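Local coordinates for protein 3-keto-5-aminohexanoate cleavage enzyme (Burkholderia xenovorans LB400, PDB 3E49) that probably cleaves a beta-keto acid such as 3-keto-5-aminohexanoate, using a bound zinc ion in a TIM-barrel active site, at residues C12-A17 and D32-A37; V48-A53 and L109-M114; E70-I75 and I83-G88; E97-A102 and I155-K160. All blocks are in the same frame, centred on the assembly; numbering follows the deposited sequence. Where two conformers were deposited one is given.

How the contacts relate
Contacts 1 to 3 lie along consecutive strands of one parallel barrel. In contact 1, strand 10-13 leads into a loop packed on helix 31-44; contact 2 joins strands 48-54 and 109-113 on the inside of the barrel, past strand 82-85; contact 3 sets helix 71-78 against strand 82-85, the strand separating the two of contact 2. Contact 4 lies farther out, between helices 95-105 and 152-163, and its Phe157 is exposed. The chemistry follows this placing. Contacts 1, 3 and 4 are apolar in their cross-segment packing, whereas contact 2, closest to the chain's centre, carries two zinc-binding histidines. Direct touches tie contact 2 to each of the other three; contacts 1 and 4 do not meet.

Contact 1 of 4, residues C12-A17 and D32-A37; sequences CAVTGA and DEVAQA
Val14 and Ala37 bring the two backbones closest, their CA atoms 6.4 Å apart, where the chain leaves strand 10-13 as a loop and passes alongside one face of helix 31-44. The contact is wholly apolar, and Val14 carries most of it. Its CB faces the helix and lies 4.1 Å from Ala37 CB, while CG1, the branch beside the backbone N, reaches the main chain itself, 4.1 Å from Ala37 C. The other branch, CG2, occupies the crowded position between backbone N and carbonyl carbon (chi1 -62° for CG1), and meets Val34 CG1, at 4.3 Å, one turn earlier in the helix than Ala37. Val14 thus spans the helix face between Val34 and Ala37, three residues apart. Thr15 adds a looser touch, CG2 to Val34 CG2 at 4.4 Å. Its two branches divide their work: the methyl goes to the helix, while OG1 is held by the carbonyl of Pro28 and by Arg54 NE, so the buried hydroxyl has partners away from the valines. These bonds hold the Thr15 hydroxyl, and so probably the loop, close to His52, a zinc ligand. Gly16, with phi at +64°, then turns the chain next to that histidine. Leu51 of the following strand touches both Val14 and Val34, closing the small hydrophobic cluster between the sheet and the helix. Strand 10-13, helix 31-44 and strand 48-54 form a beta-alpha-beta crossover, and here the loop after the first strand packs on the helix of that unit, an arrangement typical of the TIM barrel, whose active site lies at the C-terminal ends of the strands and in the loops that follow them.

Contact 2 of 4, residues V48-A53 and L109-M114; sequences VIHLHA and LASLNM. With ZN (zinc ion), chain E.
Ser111 meets the imidazole of His50 at its edge, near the ring plane, with Ser111 CB 3.5 Å from His50 CE1. At the same ring's edge, in plane, lies a zinc-bound water, and His50 CD2 in turn stands in plane at the edge of the His52 ring. Both histidines bind the zinc ion through NE2, His50 NE2 at 2.2 Å and His52 NE2 also at 2.2 Å, with Glu259 and two waters, each 2.4 Å from the zinc, completing the site. The water at the His50 edge also hydrogen-bonds to Ser111 OG (3.2 Å). The His50 ring is gripped at both nitrogens: NE2 by the metal, ND1 by a hydrogen bond to Glu170, which together fix its orientation. With CG anti to the backbone N (chi1 172°), the ring reaches inward to the metal and Ser111. Deeper in the barrel, Val48 CG1 and Leu109 CD1 pack 3.7 Å apart, the two side chains crossing at about a right angle. Strand 82-85 lies between the two strands and hydrogen-bonds to both, so they meet through side chains, and a zinc-bound water, on its inner side; helix 31-44 covers the outward-facing Ile49 and Leu51.

Contact 3 of 4, residues E70-I75 and I83-G88; sequences EFLPRI and INLTTG
Leu72 and Ile83 make the tight part of this contact, Leu72 CD2 pressing to 3.6 Å from Ile83 CG2 as the two side chains cross obliquely. The same methyl is shared: Leu85 reaches toward Leu72 tip to tip, with Leu85 CD2 4.0 Å from Leu72 CD2. Ile83 in turn uses both branches. CG2, anti to the backbone N, takes Leu72, while the longer arm ends in CD1, which lies 3.9 Å from Leu72 O and 4.1 Å from Ile75 CG2. Leu51 of the neighbouring strand and the C-terminal residue Phe311 add to this buried layer, and Tyr105 of helix 95-105 covers Leu72 and Leu85. The other side of the helix is looser. Glu70 is exposed and Pro73 and Arg74 partly so; the CB of Pro73 is directed away from the strand, and the modelled CB-to-CD part of Arg74 lies on Ala35. Beyond the strand, Thr86 OG1 accepts from Gly88 N at 3.0 Å in an ST turn that bends the chain on the active-site side. Helix residues 71-75 run nearly antiparallel to strand residues 83-85, at 159° between their directions and 10.8 Å at closest approach of the axes. A helix laid back along the strand that follows it, with Leu and Ile wedged between, is the alpha-beta half of the beta-alpha-beta crossover that links parallel strands 48-54 and 82-85 in the TIM barrel.

Contact 4 of 4, residues E97-A102 and I155-K160; sequences ERLRPA and IEFILK
Leu99 and Ile158 lie where the two helices come nearest, their CA atoms 7.7 Å apart. Helix 155-160 is regular here, whereas helix 97-102 is kinked: Pro101 has no N-H to give, and neither its N nor that of Ala102 is bonded to the preceding turn. Leu99 is the one side chain that this helix commits to the contact. CD1 comes to the edge of the Phe157 ring, near its plane, 3.4 Å from Phe157 CE2 and equally 3.4 Å from Phe157 CD2, a tight fit against one side of the hexagon. The same methyl is 3.7 Å from Ile158 CG1, while Leu99 CD2 lies against both branches of Ile158, 4.0 Å from CG1 and 4.1 Å from CG2. Leu99 crosses both partners at a slant, and its chi1 of -91° is off the usual staggered value, suggesting some strain in reaching them. The two helices, 95-105 and 152-163, belong to the outer layer of the TIM barrel, in which helices pack side by side around the strands; inward, Ile158 rests on Phe169 of strand 168-173, and Leu99 on Thr87 of the loop after strand 82-85. Cys162, one turn on from Ile158, extends the apolar seam to Leu99 and Ala102. Phe157, with CG anti to the backbone N (chi1 -176°), holds its ring toward the neighbouring helix at the exposed side. Farther round helix 152-163, Glu156 makes long, weak ion pairs with Arg188 and with Arg144 of a second subunit.

Contact 1 of 4, residues C12-A17 and D32-A37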
loop_
_atom_site.group_PDB
_atom_site.type_symbol
_atom_site.label_atom_id
_atom_site.label_comp_id
_atom_site.label_asym_id
_atom_site.label_seq_id
_atom_site.Cartn_x
_atom_site.Cartn_y
_atom_site.Cartn_z
ATOM N N CYS A 12 -13.108 -24.468 -8.759
ATOM C CA CYS A 12 -14.302 -24.135 -9.499
ATOM C C CYS A 12 -15.551 -24.287 -8.595
ATOM O O CYS A 12 -15.840 -25.352 -8.127
ATOM C CB CYS A 12 -14.427 -24.982 -10.751
ATOM S SG CYS A 12 -15.728 -24.322 -11.813
ATOM N N ALA A 13 -16.259 -23.188 -8.357
ATOM C CA ALA A 13 -17.478 -23.140 -7.552
ATOM C C ALA A 13 -18.613 -23.224 -8.570
ATOM O O ALA A 13 -18.976 -22.226 -9.213
ATOM C CB ALA A 13 -17.543 -21.836 -6.776
ATOM N N VAL A 14 -19.232 -24.397 -8.663
ATOM C CA VAL A 14 -20.141 -24.691 -9.780
ATOM C C VAL A 14 -21.538 -24.075 -9.800
ATOM O O VAL A 14 -22.087 -23.940 -10.882
ATOM C CB VAL A 14 -20.269 -26.233 -10.048
ATOM C CG1 VAL A 14 -18.926 -26.818 -10.440
ATOM C CG2 VAL A 14 -20.833 -26.925 -8.827
ATOM N N THR A 15 -22.123 -23.761 -8.651
ATOM C CA THR A 15 -23.489 -23.154 -8.639
ATOM C C THR A 15 -23.806 -22.197 -7.483
ATOM O O THR A 15 -24.457 -21.126 -7.676
ATOM C CB THR A 15 -24.567 -24.270 -8.733
ATOM O OG1 THR A 15 -25.828 -23.678 -9.060
ATOM C CG2 THR A 15 -24.634 -25.086 -7.427
ATOM N N GLY A 16 -23.353 -22.547 -6.283
ATOM C CA GLY A 16 -23.552 -21.702 -5.113
ATOM C C GLY A 16 -25.014 -21.485 -4.694
ATOM O O GLY A 16 -25.859 -22.281 -5.024
ATOM N N ALA A 17 -25.280 -20.368 -4.015
ATOM C CA ALA A 17 -26.627 -20.008 -3.527
ATOM C C ALA A 17 -26.958 -18.559 -3.824
ATOM O O ALA A 17 -28.002 -18.102 -3.402
ATOM C CB ALA A 17 -26.672 -20.171 -2.057
ATOM N N ASP A 32 -27.859 -33.980 -11.683
ATOM C CA ASP A 32 -27.196 -34.300 -12.929
ATOM C C ASP A 32 -26.384 -33.142 -13.475
ATOM O O ASP A 32 -25.257 -33.325 -13.989
ATOM C CB ASP A 32 -28.210 -34.698 -14.014
ATOM N N GLU A 33 -26.982 -31.952 -13.406
ATOM C CA GLU A 33 -26.320 -30.748 -13.903
ATOM C C GLU A 33 -25.114 -30.403 -13.054
ATOM O O GLU A 33 -24.074 -30.055 -13.585
ATOM C CB GLU A 33 -27.296 -29.598 -13.938
ATOM C CG GLU A 33 -28.288 -29.771 -15.068
ATOM C CD GLU A 33 -29.451 -28.809 -14.976
ATOM O OE1 GLU A 33 -29.625 -28.172 -13.931
ATOM O OE2 GLU A 33 -30.241 -28.743 -15.941
ATOM N N VAL A 34 -25.266 -30.551 -11.751
ATOM C CA VAL A 34 -24.179 -30.255 -10.821
ATOM C C VAL A 34 -23.014 -31.182 -11.064
ATOM O O VAL A 34 -21.840 -30.754 -11.147
ATOM C CB VAL A 34 -24.656 -30.286 -9.367
ATOM C CG1 VAL A 34 -23.470 -30.323 -8.391
ATOM C CG2 VAL A 34 -25.566 -29.067 -9.108
ATOM N N ALA A 35 -23.318 -32.462 -11.214
ATOM C CA ALA A 35 -22.278 -33.423 -11.472
ATOM C C ALA A 35 -21.589 -33.192 -12.805
ATOM O O ALA A 35 -20.343 -33.235 -12.880
ATOM C CB ALA A 35 -22.848 -34.914 -11.363
ATOM N N GLN A 36 -22.353 -32.985 -13.876
ATOM C CA GLN A 36 -21.691 -32.775 -15.163
ATOM C C GLN A 36 -20.886 -31.459 -15.134
ATOM O O GLN A 36 -19.849 -31.386 -15.758
ATOM C CB GLN A 36 -22.656 -32.819 -16.376
ATOM C CG GLN A 36 -23.261 -34.228 -16.654
ATOM C CD GLN A 36 -22.210 -35.361 -16.701
ATOM O OE1 GLN A 36 -22.267 -36.316 -15.906
ATOM N NE2 GLN A 36 -21.230 -35.229 -17.592
ATOM N N ALA A 37 -21.384 -30.442 -14.435
ATOM C CA ALA A 37 -20.687 -29.151 -14.287
ATOM C C ALA A 37 -19.321 -29.383 -13.627
ATOM O O ALA A 37 -18.293 -28.865 -14.078
ATOM C CB ALA A 37 -21.522 -28.206 -13.474
#

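Contact 2 of 4, residues V48-A53 and L109-M114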
loop_
_atom_site.group_PDB
_atom_site.type_symbol
_atom_site.label_atom_id
_atom_site.label_comp_id
_atom_site.label_asym_id
_atom_site.label_seq_id
_atom_site.Cartn_x
_atom_site.Cartn_y
_atom_site.Cartn_z
ATOM N N VAL A 48 -10.076 -28.454 -7.495
ATOM C CA VAL A 48 -11.031 -28.380 -6.372
ATOM C C VAL A 48 -12.390 -27.907 -6.863
ATOM O O VAL A 48 -12.488 -26.910 -7.572
ATOM C CB VAL A 48 -10.542 -27.404 -5.227
ATOM C CG1 VAL A 48 -11.604 -27.331 -4.069
ATOM C CG2 VAL A 48 -9.100 -27.811 -4.695
ATOM N N ILE A 49 -13.436 -28.633 -6.469
ATOM C CA ILE A 49 -14.804 -28.341 -6.829
ATOM C C ILE A 49 -15.569 -27.909 -5.576
ATOM O O ILE A 49 -15.751 -28.662 -4.661
ATOM C CB ILE A 49 -15.496 -29.580 -7.499
ATOM C CG1 ILE A 49 -14.604 -30.171 -8.596
ATOM C CG2 ILE A 49 -16.823 -29.192 -8.072
ATOM C CD1 ILE A 49 -14.336 -29.220 -9.821
ATOM N N HIS A 50 -15.970 -26.643 -5.537
ATOM C CA HIS A 50 -16.689 -26.062 -4.420
ATOM C C HIS A 50 -18.183 -26.231 -4.733
ATOM O O HIS A 50 -18.697 -25.718 -5.756
ATOM C CB HIS A 50 -16.263 -24.591 -4.247
ATOM C CG HIS A 50 -17.062 -23.831 -3.249
ATOM N ND1 HIS A 50 -16.556 -23.434 -2.035
ATOM C CD2 HIS A 50 -18.282 -23.262 -3.342
ATOM C CE1 HIS A 50 -17.466 -22.722 -1.393
ATOM N NE2 HIS A 50 -18.554 -22.682 -2.128
ATOM N N LEU A 51 -18.873 -26.915 -3.819
ATOM C CA LEU A 51 -20.247 -27.387 -4.043
ATOM C C LEU A 51 -21.327 -26.925 -3.110
ATOM O O LEU A 51 -21.148 -26.863 -1.883
ATOM C CB LEU A 51 -20.243 -28.939 -4.017
ATOM C CG LEU A 51 -19.529 -29.606 -5.189
ATOM C CD1 LEU A 51 -18.973 -30.987 -4.835
ATOM C CD2 LEU A 51 -20.409 -29.664 -6.418
ATOM N N HIS A 52 -22.456 -26.552 -3.726
ATOM C CA HIS A 52 -23.716 -26.347 -3.022
ATOM C C HIS A 52 -24.723 -27.224 -3.752
ATOM O O HIS A 52 -24.476 -27.679 -4.884
ATOM C CB HIS A 52 -24.266 -24.919 -3.118
ATOM C CG HIS A 52 -23.441 -23.873 -2.455
ATOM N ND1 HIS A 52 -23.999 -22.907 -1.653
ATOM C CD2 HIS A 52 -22.125 -23.560 -2.568
ATOM C CE1 HIS A 52 -23.060 -22.058 -1.272
ATOM N NE2 HIS A 52 -21.918 -22.428 -1.818
ATOM N N ALA A 53 -25.874 -27.426 -3.102
ATOM C CA ALA A 53 -26.971 -28.192 -3.677
ATOM C C ALA A 53 -28.147 -27.242 -3.832
ATOM O O ALA A 53 -28.279 -26.248 -3.084
ATOM C CB ALA A 53 -27.356 -29.367 -2.766
ATOM N N LEU A 109 -12.469 -30.997 2.175
ATOM C CA LEU A 109 -12.560 -29.552 2.351
ATOM C C LEU A 109 -13.993 -29.134 2.612
ATOM O O LEU A 109 -14.925 -29.759 2.081
ATOM C CB LEU A 109 -12.094 -28.822 1.072
ATOM C CG LEU A 109 -10.628 -28.592 0.808
ATOM C CD1 LEU A 109 -10.405 -28.082 -0.649
ATOM C CD2 LEU A 109 -10.034 -27.665 1.893
ATOM N N ALA A 110 -14.153 -28.049 3.381
ATOM C CA ALA A 110 -15.438 -27.402 3.548
ATOM C C ALA A 110 -15.171 -25.896 3.540
ATOM O O ALA A 110 -14.101 -25.460 3.996
ATOM C CB ALA A 110 -16.098 -27.812 4.856
ATOM N N SER A 111 -16.108 -25.100 3.036
ATOM C CA SER A 111 -15.902 -23.657 3.042
ATOM C C SER A 111 -16.240 -23.166 4.432
ATOM O O SER A 111 -17.048 -23.789 5.120
ATOM C CB SER A 111 -16.777 -22.993 1.983
ATOM O OG SER A 111 -18.146 -23.055 2.353
ATOM N N LEU A 112 -15.635 -22.061 4.864
ATOM C CA LEU A 112 -15.892 -21.497 6.191
ATOM C C LEU A 112 -15.804 -19.973 6.049
ATOM O O LEU A 112 -14.718 -19.425 5.792
ATOM C CB LEU A 112 -14.883 -22.026 7.231
ATOM C CG LEU A 112 -14.904 -21.563 8.704
ATOM C CD1 LEU A 112 -16.265 -21.461 9.292
ATOM C CD2 LEU A 112 -14.065 -22.488 9.579
ATOM N N ASN A 113 -16.948 -19.314 6.137
ATOM C CA ASN A 113 -17.021 -17.866 6.062
ATOM C C ASN A 113 -16.457 -17.314 7.371
ATOM O O ASN A 113 -16.803 -17.798 8.433
ATOM C CB ASN A 113 -18.458 -17.443 5.801
ATOM C CG ASN A 113 -18.621 -15.935 5.652
ATOM O OD1 ASN A 113 -18.205 -15.173 6.493
ATOM N ND2 ASN A 113 -19.301 -15.527 4.604
HETATM N N MSE A 114 -15.604 -16.284 7.313
HETATM C CA MSE A 114 -14.890 -15.894 8.526
HETATM C C MSE A 114 -15.385 -14.746 9.351
HETATM O O MSE A 114 -14.634 -14.208 10.168
HETATM C CB MSE A 114 -13.384 -15.748 8.210
HETATM C CG MSE A 114 -12.685 -17.092 8.017
HETATM SE SE MSE A 114 -12.741 -18.213 9.600
HETATM C CE MSE A 114 -12.063 -17.160 10.852
HETATM ZN ZN ZN E . -20.091 -21.143 -1.880
HETATM O O HOH W 1 -19.887 -21.160 0.483
HETATM O O HOH W 2 -18.566 -19.385 -1.315
#

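Contact 3 of 4, residues E70-I75 and I83-G88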
loop_
_atom_site.group_PDB
_atom_site.type_symbol
_atom_site.label_atom_id
_atom_site.label_comp_id
_atom_site.label_asym_id
_atom_site.label_seq_id
_atom_site.Cartn_x
_atom_site.Cartn_y
_atom_site.Cartn_z
ATOM N N GLU A 70 -26.860 -37.836 -4.599
ATOM C CA GLU A 70 -26.633 -38.420 -5.911
ATOM C C GLU A 70 -25.359 -37.852 -6.540
ATOM O O GLU A 70 -24.518 -38.587 -7.043
ATOM C CB GLU A 70 -27.843 -38.135 -6.823
ATOM C CG GLU A 70 -29.216 -38.472 -6.174
ATOM C CD GLU A 70 -30.406 -37.842 -6.890
ATOM O OE1 GLU A 70 -30.556 -38.054 -8.100
ATOM O OE2 GLU A 70 -31.208 -37.153 -6.224
ATOM N N PHE A 71 -25.220 -36.524 -6.523
ATOM C CA PHE A 71 -24.069 -35.934 -7.217
ATOM C C PHE A 71 -22.696 -36.213 -6.618
ATOM O O PHE A 71 -21.746 -36.391 -7.362
ATOM C CB PHE A 71 -24.270 -34.444 -7.630
ATOM C CG PHE A 71 -24.357 -33.422 -6.512
ATOM C CD1 PHE A 71 -23.237 -33.041 -5.793
ATOM C CD2 PHE A 71 -25.538 -32.676 -6.327
ATOM C CE1 PHE A 71 -23.321 -32.058 -4.798
ATOM C CE2 PHE A 71 -25.632 -31.668 -5.348
ATOM C CZ PHE A 71 -24.522 -31.339 -4.586
ATOM N N LEU A 72 -22.603 -36.364 -5.311
ATOM C CA LEU A 72 -21.298 -36.551 -4.701
ATOM C C LEU A 72 -20.625 -37.834 -5.177
ATOM O O LEU A 72 -19.519 -37.789 -5.681
ATOM C CB LEU A 72 -21.343 -36.403 -3.174
ATOM C CG LEU A 72 -21.599 -35.003 -2.597
ATOM C CD1 LEU A 72 -21.560 -35.025 -1.104
ATOM C CD2 LEU A 72 -20.577 -33.986 -3.139
ATOM N N PRO A 73 -21.310 -38.979 -5.071
ATOM C CA PRO A 73 -20.722 -40.220 -5.575
ATOM C C PRO A 73 -20.480 -40.210 -7.066
ATOM O O PRO A 73 -19.485 -40.775 -7.516
ATOM C CB PRO A 73 -21.778 -41.276 -5.221
ATOM C CG PRO A 73 -22.557 -40.701 -4.155
ATOM C CD PRO A 73 -22.609 -39.229 -4.418
ATOM N N ARG A 74 -21.367 -39.543 -7.826
ATOM C CA ARG A 74 -21.203 -39.430 -9.278
ATOM C C ARG A 74 -19.911 -38.655 -9.578
ATOM O O ARG A 74 -19.130 -39.066 -10.424
ATOM C CB ARG A 74 -22.412 -38.726 -9.896
ATOM C CG ARG A 74 -22.453 -38.665 -11.426
ATOM C CD ARG A 74 -22.796 -40.022 -12.084
ATOM N N ILE A 75 -19.699 -37.537 -8.873
ATOM C CA ILE A 75 -18.484 -36.743 -9.062
ATOM C C ILE A 75 -17.238 -37.569 -8.664
ATOM O O ILE A 75 -16.320 -37.731 -9.456
ATOM C CB ILE A 75 -18.546 -35.414 -8.291
ATOM C CG1 ILE A 75 -19.642 -34.512 -8.852
ATOM C CG2 ILE A 75 -17.188 -34.684 -8.394
ATOM C CD1 ILE A 75 -19.976 -33.325 -7.940
ATOM N N ILE A 83 -13.491 -32.641 -3.491
ATOM C CA ILE A 83 -14.844 -32.190 -3.213
ATOM C C ILE A 83 -14.831 -31.265 -1.987
ATOM O O ILE A 83 -14.374 -31.615 -0.886
ATOM C CB ILE A 83 -15.807 -33.397 -3.036
ATOM C CG1 ILE A 83 -15.965 -34.083 -4.383
ATOM C CG2 ILE A 83 -17.152 -32.959 -2.436
ATOM C CD1 ILE A 83 -16.739 -35.356 -4.359
ATOM N N ASN A 84 -15.347 -30.064 -2.181
ATOM C CA ASN A 84 -15.350 -29.065 -1.152
ATOM C C ASN A 84 -16.799 -28.648 -0.919
ATOM O O ASN A 84 -17.421 -28.115 -1.811
ATOM C CB ASN A 84 -14.490 -27.907 -1.659
ATOM C CG ASN A 84 -14.477 -26.718 -0.751
ATOM O OD1 ASN A 84 -15.220 -26.628 0.234
ATOM N ND2 ASN A 84 -13.630 -25.746 -1.101
ATOM N N LEU A 85 -17.347 -28.930 0.254
ATOM C CA LEU A 85 -18.743 -28.566 0.563
ATOM C C LEU A 85 -18.899 -27.295 1.334
ATOM O O LEU A 85 -18.168 -27.050 2.275
ATOM C CB LEU A 85 -19.405 -29.637 1.437
ATOM C CG LEU A 85 -19.344 -31.041 0.826
ATOM C CD1 LEU A 85 -20.150 -32.003 1.725
ATOM C CD2 LEU A 85 -19.830 -31.022 -0.633
ATOM N N THR A 86 -19.930 -26.536 0.979
ATOM C CA THR A 86 -20.245 -25.304 1.655
ATOM C C THR A 86 -20.813 -25.531 3.066
ATOM O O THR A 86 -21.468 -26.547 3.299
ATOM C CB THR A 86 -21.281 -24.483 0.857
ATOM O OG1 THR A 86 -21.514 -23.272 1.552
ATOM C CG2 THR A 86 -22.631 -25.225 0.723
ATOM N N THR A 87 -20.502 -24.617 3.994
ATOM C CA THR A 87 -21.085 -24.589 5.331
ATOM C C THR A 87 -21.911 -23.335 5.485
ATOM O O THR A 87 -22.354 -23.009 6.568
ATOM C CB THR A 87 -20.051 -24.631 6.475
ATOM O OG1 THR A 87 -19.245 -23.432 6.538
ATOM C CG2 THR A 87 -19.218 -25.821 6.341
ATOM N N GLY A 88 -22.075 -22.607 4.394
ATOM C CA GLY A 88 -22.849 -21.376 4.408
ATOM C C GLY A 88 -24.176 -21.691 3.788
ATOM O O GLY A 88 -25.229 -21.720 4.473
#

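Contact 4 of 4, residues E97-A102 and I155-K160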
loop_
_atom_site.group_PDB
_atom_site.type_symbol
_atom_site.label_atom_id
_atom_site.label_comp_id
_atom_site.label_asym_id
_atom_site.label_seq_id
_atom_site.Cartn_x
_atom_site.Cartn_y
_atom_site.Cartn_z
ATOM N N GLU A 97 -28.454 -26.452 10.449
ATOM C CA GLU A 97 -28.826 -26.888 9.120
ATOM C C GLU A 97 -27.676 -26.641 8.151
ATOM O O GLU A 97 -27.481 -27.393 7.188
ATOM C CB GLU A 97 -30.081 -26.135 8.655
ATOM N N ARG A 98 -26.943 -25.557 8.402
ATOM C CA ARG A 98 -25.805 -25.187 7.568
ATOM C C ARG A 98 -24.709 -26.257 7.604
ATOM O O ARG A 98 -24.164 -26.601 6.563
ATOM C CB ARG A 98 -25.284 -23.783 7.941
ATOM C CG ARG A 98 -26.016 -22.663 7.190
ATOM C CD ARG A 98 -25.840 -21.258 7.802
ATOM N NE ARG A 98 -24.536 -20.648 7.516
ATOM C CZ ARG A 98 -23.491 -20.595 8.349
ATOM N NH1 ARG A 98 -23.545 -21.111 9.578
ATOM N NH2 ARG A 98 -22.368 -20.008 7.949
ATOM N N LEU A 99 -24.445 -26.817 8.778
ATOM C CA LEU A 99 -23.394 -27.826 8.929
ATOM C C LEU A 99 -23.711 -29.269 8.600
ATOM O O LEU A 99 -22.799 -30.094 8.554
ATOM C CB LEU A 99 -22.843 -27.792 10.356
ATOM C CG LEU A 99 -21.646 -26.888 10.649
ATOM C CD1 LEU A 99 -21.416 -26.790 12.160
ATOM C CD2 LEU A 99 -20.391 -27.453 9.941
ATOM N N ARG A 100 -24.966 -29.615 8.347
ATOM C CA ARG A 100 -25.271 -31.039 8.121
ATOM C C ARG A 100 -24.512 -31.746 7.000
ATOM O O ARG A 100 -24.034 -32.859 7.183
ATOM C CB ARG A 100 -26.775 -31.281 7.998
ATOM C CG ARG A 100 -27.489 -31.142 9.319
ATOM C CD ARG A 100 -28.850 -31.835 9.291
ATOM N NE ARG A 100 -29.573 -31.664 10.560
ATOM C CZ ARG A 100 -30.553 -30.789 10.780
ATOM N NH1 ARG A 100 -30.980 -29.974 9.821
ATOM N NH2 ARG A 100 -31.116 -30.733 11.981
ATOM N N PRO A 101 -24.426 -31.128 5.818
ATOM C CA PRO A 101 -23.680 -31.769 4.746
ATOM C C PRO A 101 -22.211 -32.068 5.083
ATOM O O PRO A 101 -21.747 -33.190 4.870
ATOM C CB PRO A 101 -23.803 -30.756 3.591
ATOM C CG PRO A 101 -25.061 -30.046 3.873
ATOM C CD PRO A 101 -25.074 -29.892 5.354
ATOM N N ALA A 102 -21.513 -31.089 5.639
ATOM C CA ALA A 102 -20.111 -31.241 5.978
ATOM C C ALA A 102 -19.935 -32.272 7.080
ATOM O O ALA A 102 -19.051 -33.141 7.003
ATOM C CB ALA A 102 -19.550 -29.891 6.429
ATOM N N ILE A 155 -17.834 -20.134 14.457
ATOM C CA ILE A 155 -16.587 -20.534 13.792
ATOM C C ILE A 155 -15.842 -21.557 14.631
ATOM O O ILE A 155 -15.401 -22.557 14.105
ATOM C CB ILE A 155 -15.693 -19.322 13.463
ATOM C CG1 ILE A 155 -16.425 -18.367 12.484
ATOM C CG2 ILE A 155 -14.371 -19.796 12.907
ATOM C CD1 ILE A 155 -15.890 -16.939 12.518
ATOM N N GLU A 156 -15.730 -21.304 15.925
ATOM C CA GLU A 156 -15.111 -22.253 16.837
ATOM C C GLU A 156 -15.810 -23.618 16.744
ATOM O O GLU A 156 -15.172 -24.661 16.703
ATOM C CB GLU A 156 -15.191 -21.717 18.264
ATOM C CG GLU A 156 -14.421 -22.566 19.268
ATOM C CD GLU A 156 -14.523 -22.034 20.699
ATOM O OE1 GLU A 156 -14.919 -20.851 20.912
ATOM O OE2 GLU A 156 -14.186 -22.804 21.616
ATOM N N PHE A 157 -17.140 -23.603 16.683
ATOM C CA PHE A 157 -17.903 -24.843 16.579
ATOM C C PHE A 157 -17.590 -25.595 15.302
ATOM O O PHE A 157 -17.355 -26.813 15.323
ATOM C CB PHE A 157 -19.403 -24.546 16.697
ATOM C CG PHE A 157 -20.247 -25.775 16.688
ATOM C CD1 PHE A 157 -20.438 -26.497 17.852
ATOM C CD2 PHE A 157 -20.781 -26.255 15.505
ATOM C CE1 PHE A 157 -21.195 -27.658 17.839
ATOM C CE2 PHE A 157 -21.536 -27.415 15.480
ATOM C CZ PHE A 157 -21.753 -28.112 16.654
ATOM N N ILE A 158 -17.570 -24.886 14.174
ATOM C CA ILE A 158 -17.262 -25.526 12.884
ATOM C C ILE A 158 -15.833 -26.095 12.886
ATOM O O ILE A 158 -15.592 -27.221 12.446
ATOM C CB ILE A 158 -17.453 -24.519 11.726
ATOM C CG1 ILE A 158 -18.923 -24.105 11.644
ATOM C CG2 ILE A 158 -17.003 -25.132 10.410
ATOM C CD1 ILE A 158 -19.207 -22.854 10.842
ATOM N N LEU A 159 -14.888 -25.340 13.421
ATOM C CA LEU A 159 -13.498 -25.787 13.410
ATOM C C LEU A 159 -13.356 -27.061 14.210
ATOM O O LEU A 159 -12.664 -27.989 13.793
ATOM C CB LEU A 159 -12.561 -24.714 13.994
ATOM C CG LEU A 159 -12.360 -23.426 13.193
ATOM C CD1 LEU A 159 -11.614 -22.346 14.011
ATOM C CD2 LEU A 159 -11.637 -23.742 11.872
ATOM N N LYS A 160 -13.995 -27.094 15.372
ATOM C CA LYS A 160 -13.913 -28.270 16.241
ATOM C C LYS A 160 -14.634 -29.452 15.634
ATOM O O LYS A 160 -14.073 -30.544 15.543
ATOM C CB LYS A 160 -14.504 -27.946 17.622
ATOM C CG LYS A 160 -14.602 -29.132 18.569
#